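Local coordinates for extracellular ligand-binding receptor (Verminephrobacter eiseniae, PDB 4M88), which probably binds an amino acid or a similar small solute outside the cytoplasm as the substrate-binding component of an ABC transporter, at residues Q34-G39 and Q44-F49. Sequence-based numbering, arbitrary orientation.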
loop_
_atom_site.group_PDB
_atom_site.type_symbol
_atom_site.label_atom_id
_atom_site.label_comp_id
_atom_site.label_asym_id
_atom_site.label_seq_id
_atom_site.Cartn_x
_atom_site.Cartn_y
_atom_site.Cartn_z
ATOM N N GLN A 34 11.720 8.318 -16.421
ATOM C CA GLN A 34 13.018 8.662 -15.866
ATOM C C GLN A 34 14.015 7.591 -16.317
ATOM O O GLN A 34 15.107 7.901 -16.807
ATOM C CB GLN A 34 12.905 8.730 -14.332
ATOM C CG GLN A 34 14.039 9.444 -13.596
ATOM C CD GLN A 34 13.816 9.539 -12.074
ATOM O OE1 GLN A 34 13.587 8.533 -11.400
ATOM N NE2 GLN A 34 13.905 10.758 -11.531
ATOM N N ALA A 35 13.619 6.327 -16.189
ATOM C CA ALA A 35 14.475 5.209 -16.600
ATOM C C ALA A 35 14.807 5.272 -18.087
ATOM O O ALA A 35 15.951 5.031 -18.482
ATOM C CB ALA A 35 13.819 3.878 -16.257
ATOM N N ASN A 36 13.817 5.598 -18.915
ATOM C CA ASN A 36 14.057 5.690 -20.361
ATOM C C ASN A 36 14.911 6.886 -20.764
ATOM O O ASN A 36 15.696 6.800 -21.712
ATOM C CB ASN A 36 12.747 5.655 -21.148
ATOM C CG ASN A 36 12.092 4.279 -21.122
ATOM O OD1 ASN A 36 12.770 3.258 -20.970
ATOM N ND2 ASN A 36 10.774 4.248 -21.244
ATOM N N LYS A 37 14.760 7.998 -20.049
ATOM C CA LYS A 37 15.616 9.162 -20.284
ATOM C C LYS A 37 17.064 8.820 -19.976
ATOM O O LYS A 37 17.982 9.415 -20.541
ATOM C CB LYS A 37 15.183 10.343 -19.415
ATOM C CG LYS A 37 13.959 11.088 -19.915
ATOM C CD LYS A 37 13.858 12.455 -19.236
ATOM C CE LYS A 37 12.599 13.207 -19.653
ATOM N NZ LYS A 37 12.707 14.683 -19.411
ATOM N N ALA A 38 17.261 7.870 -19.067
ATOM C CA ALA A 38 18.601 7.423 -18.682
ATOM C C ALA A 38 19.079 6.248 -19.541
ATOM O O ALA A 38 20.047 5.574 -19.188
ATOM C CB ALA A 38 18.644 7.064 -17.209
ATOM N N GLY A 39 18.387 6.005 -20.657
ATOM C CA GLY A 39 18.801 4.993 -21.616
ATOM C C GLY A 39 18.185 3.613 -21.447
ATOM O O GLY A 39 18.677 2.643 -22.027
ATOM N N GLN A 44 17.677 -1.410 -23.890
ATOM C CA GLN A 44 16.244 -1.562 -24.175
ATOM C C GLN A 44 15.319 -0.608 -23.410
ATOM O O GLN A 44 15.443 -0.430 -22.200
ATOM C CB GLN A 44 15.799 -3.004 -23.924
ATOM C CG GLN A 44 16.409 -4.017 -24.886
ATOM C CD GLN A 44 15.603 -5.308 -24.961
ATOM O OE1 GLN A 44 14.422 -5.337 -24.626
ATOM N NE2 GLN A 44 16.245 -6.381 -25.404
ATOM N N LYS A 45 14.373 -0.014 -24.128
ATOM C CA LYS A 45 13.388 0.872 -23.520
ATOM C C LYS A 45 12.384 0.075 -22.685
ATOM O O LYS A 45 12.075 -1.076 -23.001
ATOM C CB LYS A 45 12.650 1.654 -24.616
ATOM C CG LYS A 45 11.455 2.465 -24.123
ATOM C CD LYS A 45 10.597 2.994 -25.278
ATOM C CE LYS A 45 9.408 3.811 -24.770
ATOM N NZ LYS A 45 8.726 4.545 -25.877
ATOM N N LEU A 46 11.895 0.688 -21.616
ATOM C CA LEU A 46 10.859 0.090 -20.779
ATOM C C LEU A 46 9.488 0.559 -21.250
ATOM O O LEU A 46 9.294 1.737 -21.531
ATOM C CB LEU A 46 11.077 0.479 -19.319
ATOM C CG LEU A 46 12.288 -0.177 -18.645
ATOM C CD1 LEU A 46 13.397 0.815 -18.396
ATOM C CD2 LEU A 46 11.875 -0.819 -17.346
ATOM N N THR A 47 8.538 -0.369 -21.368
ATOM C CA THR A 47 7.182 0.006 -21.745
ATOM C C THR A 47 6.200 -0.566 -20.743
ATOM O O THR A 47 6.477 -1.580 -20.103
ATOM C CB THR A 47 6.824 -0.496 -23.147
ATOM O OG1 THR A 47 7.132 -1.892 -23.247
ATOM C CG2 THR A 47 7.631 0.246 -24.181
ATOM N N LEU A 48 5.064 0.101 -20.598
ATOM C CA LEU A 48 4.045 -0.339 -19.660
ATOM C C LEU A 48 2.750 -0.551 -20.409
ATOM O O LEU A 48 2.341 0.292 -21.209
ATOM C CB LEU A 48 3.824 0.715 -18.575
ATOM C CG LEU A 48 2.792 0.332 -17.513
ATOM C CD1 LEU A 48 3.313 -0.777 -16.590
ATOM C CD2 LEU A 48 2.356 1.557 -16.707
ATOM N N PHE A 49 2.100 -1.681 -20.180
ATOM C CA PHE A 49 0.721 -1.777 -20.623
ATOM C C PHE A 49 -0.143 -1.858 -19.388
ATOM O O PHE A 49 0.338 -2.205 -18.304
ATOM C CB PHE A 49 0.497 -2.971 -21.531
ATOM C CG PHE A 49 0.567 -4.278 -20.824
ATOM C CD1 PHE A 49 -0.581 -4.857 -20.301
ATOM C CD2 PHE A 49 1.778 -4.931 -20.681
ATOM C CE1 PHE A 49 -0.517 -6.064 -19.628
ATOM C CE2 PHE A 49 1.852 -6.146 -20.023
ATOM C CZ PHE A 49 0.708 -6.712 -19.493
#
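Asn-36 OD1 accepts the shortest polar bond of this contact, from the backbone N of Leu-46 at 2.8 Å. The N-H points almost straight at the oxygen (176°), although the donor is tilted slightly from the carbonyl plane of the amide. The other half of the same amide answers it: Asn-36 ND2 donates to Leu-46 O at 2.9 Å (N-H...O 169°), within its own amide plane and on a lone pair of the acceptor. One carboxamide thus reads both the N-H and the C=O of a single strand residue, which fixes its rotation and assigns its oxygen and nitrogen. CG of Asn-36 is anti to the carbonyl carbon (chi1 -71°), a setting that carries the amide from the last turn of helix 18-37 to the strand. The extended aliphatic part of Lys-45 crosses the Asn-36 side chain at about a right angle, its CG resting over one face of the amide, 3.5 Å from both ND2 and OD1 of Asn-36. Deeper in, the contact is apolar: Leu-46 CD1 meets Ala-35 CB at 3.8 Å, and Leu-32 and Leu-7 also touch Leu-46. The helix ends in a Schellman motif, with Gly-39 N bonded to Asn-36 O, the next residue's N bonded to Ala-35 O, and Gly-39 at positive phi; strand 45-52 then forms an edge of the parallel sheet, bonded to strand 4-11. With an alanine here instead of Asn-36, the N-H and C=O of Leu-46 would probably both lose this partner, and a gap would be likely to open beside Lys-45 CG. Within this beta-alpha-beta unit, the paired bonds occupy backbone groups turned from the neighbouring strand, tying the end of the helix to Leu-46.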